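2-dehydropantoate 2-reductase, putative (Enterococcus faecalis, PDB 2EW2) probably catalyses the NADPH-dependent reduction of 2-dehydropantoate (ketopantoate) to (R)-pantoate, a step in pantothenate biosynthesis. Local coordinates at residues Met90-Gln95 / Glu118-Lys123; Asp50-Glu55 / Lys144-Gly149. All coordinates share one frame; numbering follows the deposited sequence.

Contact 1 of 2, residues Met90-Gln95 / Glu118-Lys123; sequences MFKAIQ and EKYVPK
Tyr120, in the loop that follows helix 114-117, lies against the C-terminal part of helix 84-94, and the two backbones come closest at Gln95 and Tyr120, whose CA atoms are 6.4 Å apart. The tyrosine ring carries the contact. With CG anti to its own carbonyl carbon (chi1 -54°), the ring leaves the loop toward the helix and lays one face on the helix backbone, where Phe91 C and Lys92 N both sit over the ring centre. At the near rim Phe91 CB touches Tyr120 CD1 at 3.4 Å. Farther out, Lys92 CA is 3.7 Å from Tyr120 CE2, and Lys92 CB is equally close to the phenolic OH. Lys119 CB covers the opposite face, sandwiching the ring between its own loop and the helix.

Gln95 brings its amide to the CD2 side of the ring, with Gln95 CD 3.5 Å from Tyr120 CD2 and the two planes 69° apart; OE1 lies at the ring edge, in its plane. Its amide nitrogen turns back to the helix in a weak bond to Lys92 O. A water lies 2.9 Å from Gln95 OE1 and 2.7 Å from Tyr120 O, placed to bridge them. Next to the tyrosine in sequence, Val121 CG2 approaches Phe91 CD2 obliquely, at 4.3 Å. The Phe91 ring itself runs inward to Ile78 and Ala80 of strand 77-80, while Ile94 CD1 stands over the centre of one of its faces.

No direct hydrogen bond joins the segments. The Tyr120 hydroxyl bonds to Asp88, one turn back on the helix, which also forms a salt bridge with Lys119. The tyrosine face resting on the Phe91-Lys92 peptide thus supplies most of the packing, while polar links, to Asp88 and through the water, lie round the ring's margins.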
HETATM    1  N   MSE B  90      19.286 -24.174  -6.980  1.00 24.03           N
HETATM    2  CA  MSE B  90      19.183 -25.615  -7.165  1.00 23.59           C
HETATM    3  C   MSE B  90      19.090 -26.002  -8.648  1.00 23.33           C
HETATM    4  O   MSE B  90      19.782 -26.917  -9.103  1.00 22.98           O
HETATM    5  CB  MSE B  90      17.975 -26.176  -6.394  1.00 23.82           C
HETATM    6  CG  MSE B  90      17.562 -27.587  -6.807  1.00 26.89           C
HETATM    7 SE   MSE B  90      18.860 -28.971  -6.252  0.85 35.79          SE
HETATM    8  CE  MSE B  90      18.518 -29.011  -4.257  1.00 29.62           C
ATOM      9  N   PHE B  91      18.251 -25.311  -9.411  1.00 22.82           N
ATOM     10  CA  PHE B  91      18.103 -25.688 -10.811  1.00 22.71           C
ATOM     11  C   PHE B  91      19.288 -25.289 -11.686  1.00 23.16           C
ATOM     12  O   PHE B  91      19.667 -26.029 -12.592  1.00 22.56           O
ATOM     13  CB  PHE B  91      16.724 -25.337 -11.374  1.00 22.12           C
ATOM     14  CG  PHE B  91      15.701 -26.417 -11.096  1.00 23.08           C
ATOM     15  CD1 PHE B  91      15.176 -26.582  -9.815  1.00 22.01           C
ATOM     16  CD2 PHE B  91      15.338 -27.324 -12.092  1.00 22.48           C
ATOM     17  CE1 PHE B  91      14.262 -27.615  -9.539  1.00 22.91           C
ATOM     18  CE2 PHE B  91      14.436 -28.347 -11.830  1.00 23.13           C
ATOM     19  CZ  PHE B  91      13.901 -28.495 -10.553  1.00 22.88           C
ATOM     20  N   LYS B  92      19.911 -24.158 -11.362  1.00 23.39           N
ATOM     21  CA  LYS B  92      21.146 -23.785 -12.023  1.00 23.82           C
ATOM     22  C   LYS B  92      22.202 -24.877 -11.828  1.00 24.06           C
ATOM     23  O   LYS B  92      22.879 -25.256 -12.777  1.00 24.56           O
ATOM     24  CB  LYS B  92      21.678 -22.447 -11.524  1.00 24.05           C
ATOM     25  CG  LYS B  92      22.780 -21.901 -12.444  1.00 25.83           C
ATOM     26  CD  LYS B  92      23.311 -20.574 -11.991  1.00 31.74           C
ATOM     27  CE  LYS B  92      24.386 -20.104 -12.983  1.00 35.54           C
ATOM     28  NZ  LYS B  92      25.273 -19.065 -12.361  1.00 39.78           N
ATOM     29  N   ALA B  93      22.325 -25.387 -10.604  1.00 23.69           N
ATOM     30  CA  ALA B  93      23.303 -26.429 -10.287  1.00 23.69           C
ATOM     31  C   ALA B  93      23.045 -27.780 -10.956  1.00 23.97           C
ATOM     32  O   ALA B  93      23.995 -28.511 -11.273  1.00 23.76           O
ATOM     33  CB  ALA B  93      23.398 -26.609  -8.767  1.00 24.19           C
ATOM     34  N   ILE B  94      21.772 -28.137 -11.152  1.00 23.47           N
ATOM     35  CA  ILE B  94      21.464 -29.461 -11.709  1.00 23.38           C
ATOM     36  C   ILE B  94      21.248 -29.478 -13.218  1.00 22.65           C
ATOM     37  O   ILE B  94      21.019 -30.532 -13.787  1.00 22.48           O
ATOM     38  CB  ILE B  94      20.327 -30.183 -10.944  1.00 23.77           C
ATOM     39  CG1 ILE B  94      18.985 -29.475 -11.141  1.00 22.43           C
ATOM     40  CG2 ILE B  94      20.675 -30.261  -9.466  1.00 24.50           C
ATOM     41  CD1 ILE B  94      17.815 -30.234 -10.414  1.00 23.68           C
ATOM     42  N   GLN B  95      21.374 -28.314 -13.861  1.00 22.48           N
ATOM     43  CA  GLN B  95      21.419 -28.218 -15.326  1.00 22.59           C
ATOM     44  C   GLN B  95      22.165 -29.333 -16.069  1.00 22.23           C
ATOM     45  O   GLN B  95      21.656 -29.805 -17.079  1.00 21.54           O
ATOM     46  CB  GLN B  95      22.000 -26.880 -15.773  1.00 22.78           C
ATOM     47  CG  GLN B  95      20.977 -25.783 -15.795  1.00 25.03           C
ATOM     48  CD  GLN B  95      21.515 -24.530 -16.436  1.00 25.22           C
ATOM     49  OE1 GLN B  95      21.078 -24.154 -17.517  1.00 26.38           O
ATOM     50  NE2 GLN B  95      22.468 -23.879 -15.770  1.00 22.74           N
ATOM     51  N   GLU B 118      11.634 -22.394 -16.040  1.00 25.82           N
ATOM     52  CA  GLU B 118      11.749 -22.270 -17.499  1.00 28.46           C
ATOM     53  C   GLU B 118      13.106 -21.717 -17.975  1.00 28.03           C
ATOM     54  O   GLU B 118      13.440 -21.816 -19.152  1.00 27.77           O
ATOM     55  CB  GLU B 118      10.560 -21.509 -18.114  1.00 28.55           C
ATOM     56  CG  GLU B 118      10.654 -19.993 -18.038  1.00 31.13           C
ATOM     57  CD  GLU B 118       9.396 -19.288 -18.559  1.00 33.17           C
ATOM     58  OE1 GLU B 118       8.683 -19.882 -19.417  1.00 36.41           O
ATOM     59  OE2 GLU B 118       9.120 -18.134 -18.108  1.00 37.41           O
ATOM     60  N   LYS B 119      13.889 -21.168 -17.046  1.00 27.96           N
ATOM     61  CA  LYS B 119      15.264 -20.784 -17.341  1.00 28.06           C
ATOM     62  C   LYS B 119      16.157 -21.998 -17.583  1.00 28.23           C
ATOM     63  O   LYS B 119      17.187 -21.891 -18.246  1.00 27.96           O
ATOM     64  CB  LYS B 119      15.835 -19.964 -16.187  1.00 28.68           C
ATOM     65  CG  LYS B 119      15.141 -18.633 -15.954  1.00 29.68           C
ATOM     66  CD  LYS B 119      16.093 -17.666 -15.270  1.00 33.33           C
ATOM     67  CE  LYS B 119      16.173 -17.918 -13.797  1.00 33.78           C
ATOM     68  NZ  LYS B 119      17.274 -17.107 -13.183  1.00 36.42           N
ATOM     69  N   TYR B 120      15.756 -23.149 -17.036  1.00 27.58           N
ATOM     70  CA  TYR B 120      16.617 -24.321 -16.962  1.00 27.97           C
ATOM     71  C   TYR B 120      16.041 -25.534 -17.679  1.00 27.75           C
ATOM     72  O   TYR B 120      16.783 -26.393 -18.140  1.00 27.86           O
ATOM     73  CB  TYR B 120      16.921 -24.644 -15.491  1.00 27.40           C
ATOM     74  CG  TYR B 120      17.491 -23.452 -14.760  1.00 28.89           C
ATOM     75  CD1 TYR B 120      16.792 -22.840 -13.720  1.00 26.37           C
ATOM     76  CD2 TYR B 120      18.708 -22.897 -15.151  1.00 28.14           C
ATOM     77  CE1 TYR B 120      17.324 -21.736 -13.047  1.00 27.83           C
ATOM     78  CE2 TYR B 120      19.229 -21.777 -14.511  1.00 28.37           C
ATOM     79  CZ  TYR B 120      18.535 -21.209 -13.456  1.00 28.35           C
ATOM     80  OH  TYR B 120      19.068 -20.114 -12.805  1.00 29.98           O
ATOM     81  N   VAL B 121      14.713 -25.584 -17.762  1.00 27.91           N
ATOM     82  CA  VAL B 121      13.977 -26.685 -18.366  1.00 28.32           C
ATOM     83  C   VAL B 121      13.113 -26.054 -19.445  1.00 28.17           C
ATOM     84  O   VAL B 121      12.557 -24.970 -19.224  1.00 28.00           O
ATOM     85  CB  VAL B 121      13.067 -27.407 -17.310  1.00 28.36           C
ATOM     86  CG1 VAL B 121      12.313 -28.577 -17.926  1.00 28.76           C
ATOM     87  CG2 VAL B 121      13.889 -27.896 -16.091  1.00 28.63           C
ATOM     88  N   PRO B 122      12.983 -26.712 -20.617  1.00 28.03           N
ATOM     89  CA  PRO B 122      12.124 -26.129 -21.642  1.00 27.67           C
ATOM     90  C   PRO B 122      10.719 -25.864 -21.090  1.00 27.60           C
ATOM     91  O   PRO B 122      10.168 -26.717 -20.396  1.00 26.74           O
ATOM     92  CB  PRO B 122      12.061 -27.231 -22.711  1.00 28.26           C
ATOM     93  CG  PRO B 122      13.307 -28.032 -22.513  1.00 27.73           C
ATOM     94  CD  PRO B 122      13.575 -27.998 -21.051  1.00 28.56           C
ATOM     95  N   LYS B 123      10.141 -24.701 -21.401  0.50 27.47           N
ATOM     96  CA  LYS B 123       8.824 -24.309 -20.854  0.50 27.37           C
ATOM     97  C   LYS B 123       7.718 -25.320 -21.166  0.50 26.78           C
ATOM     98  O   LYS B 123       6.777 -25.478 -20.385  0.50 26.67           O
ATOM     99  CB  LYS B 123       8.426 -22.896 -21.326  0.50 27.78           C
ATOM    100  CG  LYS B 123       7.185 -22.296 -20.631  0.50 28.18           C
ATOM    101  CD  LYS B 123       6.789 -20.914 -21.216  0.50 28.23           C
ATOM    102  CE  LYS B 123       5.820 -20.159 -20.285  0.50 28.06           C
ATOM    103  NZ  LYS B 123       5.659 -18.717 -20.640  0.50 30.03           N
TER
HETATM  104  O   HOH W   1      19.432 -26.116 -18.769  1.00 30.28           O

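Contact 2 of 2, residues Asp50-Glu55 / Lys144-Gly149; sequences DFNGEE and KLLGDG
Asp50 and Phe51 pair in parallel with Lys144 and Leu145, and two backbone hydrogen bonds hold the strand ends in register. Leu145 N donates to Asp50 O at 2.9 Å in an almost straight bond (176°), and Leu145 O accepts from Asn52 N at the same distance, so Leu145 is gripped through both its polar backbone atoms.

Among apolar contacts, the chief one is a CH-pi interaction: Leu145 CD1 stands over the centre of the Phe51 ring, 3.9 Å from its centroid and 11° off the normal. Both residues project from the same face of the sheet. On the other face, the side chains of Asp50 and Lys144 extend alongside each other in the same direction. Lys144 CE passes 3.6 Å from Asp50 OD2, but NZ stays 4.4 Å from that oxygen, too far for a salt bridge; any attraction is probably modest.

Polar side-chain and water contacts gather where the strands part. A type I' turn from Phe51 to Glu54 joins strands 47-51 and 54-58 as a beta hairpin, and at its corner Asn52 directs ND2 toward the other segment, 3.5 Å from Leu146 CA. The same nitrogen donates to a water at 2.8 Å, which in turn donates to Gly147 O.

In the four-stranded mixed sheet, strands 47-51 and 142-145 form the central pair, flanked by 54-58 and 136-139. Helix 13-24 covers the face bearing Phe51 and Leu145: Ile20, Met21 and Gln24 touch the phenylalanine, and Arg17 the leucine. On the opposite face, Glu138 of strand 136-139 touches both Asp50 and Lys144.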
ATOM      1  N   ASP B  50      11.037 -45.550   8.255  1.00 32.26           N
ATOM      2  CA  ASP B  50      10.051 -46.266   9.030  1.00 32.90           C
ATOM      3  C   ASP B  50       8.749 -46.089   8.268  1.00 32.88           C
ATOM      4  O   ASP B  50       8.045 -45.094   8.427  1.00 32.58           O
ATOM      5  CB  ASP B  50       9.960 -45.712  10.455  1.00 33.07           C
ATOM      6  CG  ASP B  50       8.840 -46.343  11.260  1.00 35.02           C
ATOM      7  OD1 ASP B  50       8.156 -47.271  10.753  1.00 37.25           O
ATOM      8  OD2 ASP B  50       8.633 -45.897  12.404  1.00 37.67           O
ATOM      9  N   PHE B  51       8.459 -47.078   7.429  1.00 33.28           N
ATOM     10  CA  PHE B  51       7.421 -46.991   6.425  1.00 34.42           C
ATOM     11  C   PHE B  51       6.233 -47.820   6.888  1.00 35.23           C
ATOM     12  O   PHE B  51       6.250 -49.039   6.753  1.00 35.55           O
ATOM     13  CB  PHE B  51       7.968 -47.566   5.109  1.00 34.48           C
ATOM     14  CG  PHE B  51       7.268 -47.078   3.879  1.00 34.50           C
ATOM     15  CD1 PHE B  51       5.919 -46.738   3.902  1.00 34.39           C
ATOM     16  CD2 PHE B  51       7.969 -46.972   2.678  1.00 35.23           C
ATOM     17  CE1 PHE B  51       5.271 -46.297   2.760  1.00 34.15           C
ATOM     18  CE2 PHE B  51       7.331 -46.532   1.523  1.00 34.88           C
ATOM     19  CZ  PHE B  51       5.976 -46.192   1.565  1.00 35.17           C
ATOM     20  N   ASN B  52       5.212 -47.157   7.426  1.00 36.09           N
ATOM     21  CA  ASN B  52       4.035 -47.830   7.980  1.00 37.69           C
ATOM     22  C   ASN B  52       4.409 -48.965   8.956  1.00 38.62           C
ATOM     23  O   ASN B  52       3.927 -50.097   8.821  1.00 38.65           O
ATOM     24  CB  ASN B  52       3.122 -48.372   6.857  1.00 37.56           C
ATOM     25  CG  ASN B  52       2.701 -47.302   5.839  1.00 38.24           C
ATOM     26  OD1 ASN B  52       2.376 -47.635   4.704  1.00 40.42           O
ATOM     27  ND2 ASN B  52       2.691 -46.035   6.241  1.00 36.51           N
ATOM     28  N   GLY B  53       5.293 -48.662   9.908  1.00 39.34           N
ATOM     29  CA  GLY B  53       5.728 -49.636  10.914  1.00 40.25           C
ATOM     30  C   GLY B  53       6.832 -50.602  10.505  1.00 41.08           C
ATOM     31  O   GLY B  53       7.353 -51.339  11.349  1.00 41.60           O
ATOM     32  N   GLU B  54       7.195 -50.619   9.223  1.00 41.48           N
ATOM     33  CA  GLU B  54       8.256 -51.511   8.731  1.00 42.45           C
ATOM     34  C   GLU B  54       9.459 -50.696   8.310  1.00 41.88           C
ATOM     35  O   GLU B  54       9.310 -49.669   7.639  1.00 41.99           O
ATOM     36  CB  GLU B  54       7.791 -52.336   7.522  1.00 42.10           C
ATOM     37  CG  GLU B  54       6.513 -53.149   7.729  1.00 44.60           C
ATOM     38  CD  GLU B  54       6.267 -54.174   6.613  1.00 45.06           C
ATOM     39  OE1 GLU B  54       6.100 -53.770   5.432  1.00 47.24           O
ATOM     40  OE2 GLU B  54       6.233 -55.391   6.927  1.00 48.56           O
ATOM     41  N   GLU B  55      10.649 -51.161   8.677  1.00 41.47           N
ATOM     42  CA  GLU B  55      11.873 -50.531   8.205  1.00 41.33           C
ATOM     43  C   GLU B  55      12.144 -50.874   6.740  1.00 40.42           C
ATOM     44  O   GLU B  55      12.195 -52.035   6.361  1.00 40.16           O
ATOM     45  CB  GLU B  55      13.069 -50.895   9.083  1.00 41.93           C
ATOM     46  CG  GLU B  55      14.413 -50.494   8.469  1.00 44.07           C
ATOM     47  CD  GLU B  55      15.457 -50.160   9.504  1.00 46.24           C
ATOM     48  OE1 GLU B  55      16.538 -50.787   9.474  1.00 48.11           O
ATOM     49  OE2 GLU B  55      15.196 -49.275  10.350  1.00 47.39           O
ATOM     50  N   LYS B 144      10.121 -40.935   8.543  1.00 25.12           N
ATOM     51  CA  LYS B 144       8.988 -41.685   9.037  1.00 25.78           C
ATOM     52  C   LYS B 144       7.791 -41.393   8.158  1.00 25.81           C
ATOM     53  O   LYS B 144       7.405 -40.226   7.955  1.00 26.21           O
ATOM     54  CB  LYS B 144       8.685 -41.341  10.504  1.00 26.01           C
ATOM     55  CG  LYS B 144       7.592 -42.218  11.125  1.00 26.76           C
ATOM     56  CD  LYS B 144       7.350 -41.865  12.583  1.00 27.22           C
ATOM     57  CE  LYS B 144       6.706 -43.039  13.329  1.00 30.26           C
ATOM     58  NZ  LYS B 144       6.687 -42.778  14.800  1.00 33.41           N
ATOM     59  N   LEU B 145       7.206 -42.464   7.645  1.00 25.96           N
ATOM     60  CA  LEU B 145       6.167 -42.372   6.641  1.00 26.75           C
ATOM     61  C   LEU B 145       4.951 -43.108   7.156  1.00 27.23           C
ATOM     62  O   LEU B 145       5.018 -44.312   7.404  1.00 27.74           O
ATOM     63  CB  LEU B 145       6.651 -43.001   5.320  1.00 26.49           C
ATOM     64  CG  LEU B 145       7.951 -42.472   4.679  1.00 26.61           C
ATOM     65  CD1 LEU B 145       8.211 -43.138   3.344  1.00 25.13           C
ATOM     66  CD2 LEU B 145       7.906 -40.940   4.510  1.00 23.63           C
ATOM     67  N   LEU B 146       3.851 -42.376   7.326  1.00 27.51           N
ATOM     68  CA  LEU B 146       2.596 -42.948   7.805  1.00 27.97           C
ATOM     69  C   LEU B 146       1.478 -42.438   6.926  1.00 28.25           C
ATOM     70  O   LEU B 146       1.641 -41.430   6.233  1.00 28.03           O
ATOM     71  CB  LEU B 146       2.315 -42.489   9.242  1.00 28.52           C
ATOM     72  CG  LEU B 146       3.316 -42.911  10.310  1.00 29.14           C
ATOM     73  CD1 LEU B 146       2.934 -42.299  11.663  1.00 30.79           C
ATOM     74  CD2 LEU B 146       3.361 -44.447  10.385  1.00 32.60           C
ATOM     75  N   GLY B 147       0.340 -43.119   6.975  1.00 27.67           N
ATOM     76  CA  GLY B 147      -0.866 -42.613   6.357  1.00 28.14           C
ATOM     77  C   GLY B 147      -0.954 -42.792   4.854  1.00 27.90           C
ATOM     78  O   GLY B 147      -0.113 -43.449   4.241  1.00 28.32           O
ATOM     79  N   ASP B 148      -1.980 -42.180   4.279  0.70 28.41           N
ATOM     80  CA  ASP B 148      -2.279 -42.268   2.864  0.70 28.68           C
ATOM     81  C   ASP B 148      -1.995 -40.920   2.198  0.70 28.10           C
ATOM     82  O   ASP B 148      -1.500 -39.986   2.834  0.70 27.93           O
ATOM     83  CB  ASP B 148      -3.751 -42.680   2.650  0.70 29.40           C
ATOM     84  CG  ASP B 148      -4.752 -41.705   3.284  0.70 31.61           C
ATOM     85  OD1 ASP B 148      -4.464 -40.489   3.387  0.70 34.69           O
ATOM     86  OD2 ASP B 148      -5.859 -42.149   3.669  0.70 34.38           O
ATOM     87  N   GLY B 149      -2.310 -40.825   0.916  1.00 27.54           N
ATOM     88  CA  GLY B 149      -2.224 -39.550   0.212  1.00 26.83           C
ATOM     89  C   GLY B 149      -2.474 -39.743  -1.266  1.00 26.37           C
ATOM     90  O   GLY B 149      -2.899 -40.824  -1.701  1.00 25.31           O
TER
HETATM   91  O   HOH W   2       2.584 -43.997   4.331  1.00 26.60           O

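Both contacts belong to the N-terminal, Rossmann-type part of the chain, yet they lie well apart: their centres are 32 Å from each other and their nearest atoms about 18 Å. Both segments of contact 1 fall between the two segments of contact 2 in the sequence. Contact 1 joins helix 84-94, packed on the large eight-stranded sheet, to the loop leading into strand 126-131 of that sheet. Contact 2 instead pairs the central strands of the separate four-stranded sheet. Helix 13-24, which covers the smaller sheet, directly follows strand 5-9 of the larger one, so this helix ties the small sheet to the large one, and the contacts mark two separate parts of what is probably the NADP-binding domain.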